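Local atomic coordinates of hypothetical protein (Nostoc punctiforme, PDB entry 2O62), a protein that is of unknown function but consists of two calycin-like beta domains, the second related to a biogenesis factor required for ATP synthase. Residues Gly14-Pro25 against Leu117-Ala128. Residues are numbered along the deposited sequence; the frame is centred on the assembly and turned at random. Where two conformers were deposited one is given.
Sequences GVWEGSFSNFSP and LNGLTLIREHLA. With GOL (glycerol), chain H.
Ser19 and Arg124 face each other as a hydrogen-bonded pair, yet both of their backbone bonds are weak (Ser19 N to Arg124 O 3.4 Å, Arg124 N to Ser19 O 3.3 Å), and a water takes up the slack. It accepts from Arg124 N and NE and donates to Ser19 OG and Leu122 O, so four bonds grip it. The pair illustrates how a calycin-like sheet can bring the two ends of its chain side by side: the sheet's first strand in sequence, 14-23, runs antiparallel to its last, 117-127, and strands 29-42 and 103-111 flank them. A bend at chi3 (-79°) brings the Arg124 guanidinium back to strand 14-23, where NH2 gives an edge-on bond to Ser21 OG at 3.0 Å, within the guanidinium plane; NH1 has its own salt bridge to Glu134, and Asp32 also binds both serines. Next along, Gly18 CA makes a CA-H...O contact of 3.3 Å with Arg124 O, and at this residue's backbone angles a CB would be driven into that oxygen.

On the other face of the sheet apolar groups lie side by side. Leu127 CD2 sits over the six-membered ring of Trp16, 3.6 Å from its centroid and only 4° off the normal, while Ile123 CD1 makes a less central CH-pi contact with one face of the Phe20 ring, 3.9 Å from its centroid. Replacing Trp16 with an alanine removes the indole, which would probably leave Leu127 without its aromatic platform and Asn12 O without the N-H it accepts. Beside Trp16 the carboxylate of Glu125 is held by salt bridges to Arg104 and Arg106, and a second water links it to Trp16 O. Back on the serine-bearing face, Glu17 O lies over the His126 ring, whose NE2 meets a glycerol O1 at 3.0 Å.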
# COMPACT_ATOMS: atom_id res chain seq x y z
N GLY A 14 10.31 10.49 -13.98
CA GLY A 14 10.69 9.48 -14.97
C GLY A 14 9.49 9.07 -15.80
O GLY A 14 8.43 9.69 -15.73
N VAL A 15 9.65 8.00 -16.57
CA VAL A 15 8.59 7.50 -17.42
C VAL A 15 8.25 6.10 -16.92
O VAL A 15 9.08 5.22 -16.97
CB VAL A 15 9.00 7.46 -18.89
CG1 VAL A 15 7.89 6.93 -19.75
CG2 VAL A 15 9.42 8.84 -19.36
N TRP A 16 7.06 5.96 -16.36
CA TRP A 16 6.62 4.74 -15.72
C TRP A 16 5.64 4.08 -16.67
O TRP A 16 4.55 4.61 -16.94
CB TRP A 16 5.98 5.03 -14.36
CG TRP A 16 6.91 5.62 -13.39
CD1 TRP A 16 6.99 6.94 -13.02
CD2 TRP A 16 7.93 4.95 -12.68
NE1 TRP A 16 7.97 7.11 -12.08
CE2 TRP A 16 8.58 5.91 -11.85
CE3 TRP A 16 8.33 3.61 -12.61
CZ2 TRP A 16 9.63 5.58 -11.00
CZ3 TRP A 16 9.38 3.28 -11.77
CH2 TRP A 16 10.01 4.26 -10.96
N GLU A 17 6.01 2.89 -17.14
CA GLU A 17 5.19 2.12 -18.05
C GLU A 17 4.63 0.89 -17.35
O GLU A 17 5.25 0.34 -16.46
CB GLU A 17 6.03 1.67 -19.22
CG GLU A 17 6.59 2.82 -20.03
CD GLU A 17 6.95 2.38 -21.42
OE1 GLU A 17 8.01 1.72 -21.54
OE2 GLU A 17 6.18 2.68 -22.37
N GLY A 18 3.44 0.47 -17.73
CA GLY A 18 2.90 -0.74 -17.18
C GLY A 18 1.43 -0.86 -17.44
O GLY A 18 0.99 -0.78 -18.58
N SER A 19 0.67 -1.07 -16.37
CA SER A 19 -0.79 -1.06 -16.46
C SER A 19 -1.49 -0.67 -15.20
O SER A 19 -0.88 -0.70 -14.12
CB SER A 19 -1.31 -2.45 -16.85
OG SER A 19 -1.11 -3.39 -15.84
N PHE A 20 -2.77 -0.36 -15.36
CA PHE A 20 -3.72 -0.17 -14.27
C PHE A 20 -4.68 -1.32 -14.32
O PHE A 20 -5.38 -1.47 -15.32
CB PHE A 20 -4.53 1.11 -14.47
CG PHE A 20 -3.78 2.40 -14.17
CD1 PHE A 20 -2.57 2.68 -14.76
CD2 PHE A 20 -4.35 3.38 -13.37
CE1 PHE A 20 -1.91 3.88 -14.51
CE2 PHE A 20 -3.68 4.59 -13.14
CZ PHE A 20 -2.48 4.83 -13.70
N SER A 21 -4.75 -2.11 -13.26
CA SER A 21 -5.52 -3.38 -13.22
C SER A 21 -6.53 -3.36 -12.09
O SER A 21 -6.15 -3.16 -10.94
CB SER A 21 -4.58 -4.56 -13.00
OG SER A 21 -3.55 -4.53 -13.97
N ASN A 22 -7.81 -3.51 -12.42
CA ASN A 22 -8.89 -3.62 -11.44
C ASN A 22 -9.16 -5.06 -11.10
O ASN A 22 -9.44 -5.84 -11.98
CB ASN A 22 -10.17 -3.05 -11.99
CG ASN A 22 -10.04 -1.60 -12.34
OD1 ASN A 22 -9.23 -0.88 -11.75
ND2 ASN A 22 -10.83 -1.15 -13.30
N PHE A 23 -9.11 -5.32 -9.81
CA PHE A 23 -9.39 -6.61 -9.22
C PHE A 23 -10.63 -6.55 -8.34
O PHE A 23 -10.91 -5.54 -7.69
CB PHE A 23 -8.20 -7.02 -8.35
CG PHE A 23 -7.01 -7.45 -9.12
CD1 PHE A 23 -6.07 -6.53 -9.51
CD2 PHE A 23 -6.83 -8.77 -9.46
CE1 PHE A 23 -4.95 -6.91 -10.25
CE2 PHE A 23 -5.70 -9.16 -10.21
CZ PHE A 23 -4.76 -8.19 -10.59
N SER A 24 -11.33 -7.68 -8.27
CA SER A 24 -12.41 -7.86 -7.29
C SER A 24 -11.82 -8.05 -5.88
O SER A 24 -10.62 -8.32 -5.73
CB SER A 24 -13.25 -9.09 -7.66
OG SER A 24 -12.58 -10.28 -7.31
N PRO A 25 -12.67 -7.92 -4.85
CA PRO A 25 -12.20 -8.17 -3.47
C PRO A 25 -11.75 -9.62 -3.19
O PRO A 25 -11.13 -9.86 -2.16
CB PRO A 25 -13.41 -7.83 -2.61
CG PRO A 25 -14.28 -6.99 -3.47
CD PRO A 25 -14.09 -7.52 -4.87
N LEU A 117 -15.00 -3.72 1.49
CA LEU A 117 -14.12 -3.64 0.33
C LEU A 117 -14.91 -3.98 -0.95
O LEU A 117 -15.61 -4.99 -1.02
CB LEU A 117 -12.90 -4.54 0.49
CG LEU A 117 -11.85 -4.51 -0.63
CD1 LEU A 117 -11.10 -3.23 -0.63
CD2 LEU A 117 -10.88 -5.63 -0.40
N ASN A 118 -14.84 -3.05 -1.91
CA ASN A 118 -15.57 -3.14 -3.19
C ASN A 118 -14.65 -3.51 -4.37
O ASN A 118 -15.07 -4.12 -5.31
CB ASN A 118 -16.23 -1.80 -3.50
CG ASN A 118 -17.07 -1.83 -4.77
OD1 ASN A 118 -16.71 -1.20 -5.76
ND2 ASN A 118 -18.17 -2.58 -4.76
N GLY A 119 -13.39 -3.08 -4.32
CA GLY A 119 -12.49 -3.36 -5.39
C GLY A 119 -11.10 -2.84 -5.05
O GLY A 119 -10.89 -2.07 -4.09
N LEU A 120 -10.15 -3.32 -5.83
CA LEU A 120 -8.79 -2.82 -5.80
C LEU A 120 -8.24 -2.51 -7.18
O LEU A 120 -8.64 -3.11 -8.18
CB LEU A 120 -7.86 -3.83 -5.20
CG LEU A 120 -8.24 -4.62 -3.93
CD1 LEU A 120 -7.55 -5.94 -3.98
CD2 LEU A 120 -7.81 -3.95 -2.70
N THR A 121 -7.28 -1.60 -7.19
CA THR A 121 -6.55 -1.26 -8.40
C THR A 121 -5.07 -1.54 -8.08
O THR A 121 -4.54 -1.11 -7.07
CB THR A 121 -6.79 0.19 -8.84
OG1 THR A 121 -8.20 0.43 -8.98
CG2 THR A 121 -6.08 0.48 -10.19
N LEU A 122 -4.43 -2.31 -8.94
CA LEU A 122 -3.02 -2.63 -8.82
C LEU A 122 -2.32 -2.04 -10.00
O LEU A 122 -2.66 -2.35 -11.12
CB LEU A 122 -2.82 -4.13 -8.78
CG LEU A 122 -1.46 -4.61 -8.31
CD1 LEU A 122 -1.28 -4.33 -6.82
CD2 LEU A 122 -1.41 -6.10 -8.60
N ILE A 123 -1.41 -1.11 -9.73
CA ILE A 123 -0.70 -0.42 -10.76
C ILE A 123 0.76 -0.88 -10.68
O ILE A 123 1.50 -0.53 -9.74
CB ILE A 123 -0.82 1.08 -10.59
CG1 ILE A 123 -2.31 1.51 -10.56
CG2 ILE A 123 -0.06 1.80 -11.69
CD1 ILE A 123 -2.56 2.99 -10.11
N ARG A 124 1.17 -1.67 -11.67
CA ARG A 124 2.52 -2.24 -11.74
C ARG A 124 3.31 -1.54 -12.82
O ARG A 124 3.01 -1.71 -13.98
CB ARG A 124 2.47 -3.74 -12.05
CG ARG A 124 1.81 -4.55 -10.96
CD ARG A 124 1.39 -5.91 -11.44
NE ARG A 124 0.15 -5.85 -12.19
CZ ARG A 124 -0.45 -6.90 -12.76
NH1 ARG A 124 0.07 -8.10 -12.67
NH2 ARG A 124 -1.60 -6.73 -13.37
N GLU A 125 4.33 -0.79 -12.41
CA GLU A 125 5.04 0.11 -13.28
C GLU A 125 6.53 -0.17 -13.25
O GLU A 125 7.09 -0.45 -12.20
CB GLU A 125 4.79 1.55 -12.87
CG GLU A 125 3.37 2.03 -13.18
CD GLU A 125 3.02 3.30 -12.48
OE1 GLU A 125 3.49 3.52 -11.34
OE2 GLU A 125 2.24 4.11 -13.04
N HIS A 126 7.14 -0.06 -14.42
CA HIS A 126 8.59 -0.19 -14.58
C HIS A 126 9.06 1.02 -15.39
O HIS A 126 8.36 1.57 -16.28
CB HIS A 126 8.97 -1.51 -15.25
CG HIS A 126 8.40 -1.67 -16.62
ND1 HIS A 126 7.12 -2.16 -16.83
CD2 HIS A 126 8.90 -1.35 -17.84
CE1 HIS A 126 6.88 -2.15 -18.13
NE2 HIS A 126 7.93 -1.66 -18.76
N LEU A 127 10.24 1.47 -15.08
CA LEU A 127 10.84 2.55 -15.83
C LEU A 127 10.98 2.14 -17.29
O LEU A 127 11.47 1.03 -17.60
CB LEU A 127 12.22 2.90 -15.27
CG LEU A 127 12.17 3.72 -14.01
CD1 LEU A 127 13.61 3.86 -13.58
CD2 LEU A 127 11.50 5.12 -14.27
N ALA A 128 10.63 3.07 -18.18
CA ALA A 128 10.72 2.86 -19.61
C ALA A 128 12.15 2.46 -19.97
O ALA A 128 13.11 3.11 -19.55
CB ALA A 128 10.28 4.12 -20.40
C1 GOL H . 8.61 -2.49 -21.79
O1 GOL H . 7.92 -1.24 -21.68
C2 GOL H . 10.14 -2.41 -21.81
O2 GOL H . 10.75 -3.53 -21.21
C3 GOL H . 10.62 -1.19 -21.06
O3 GOL H . 10.06 -0.06 -21.69
O HOH W 1 1.87 3.77 -15.81
O HOH W 2 -0.91 -3.34 -13.10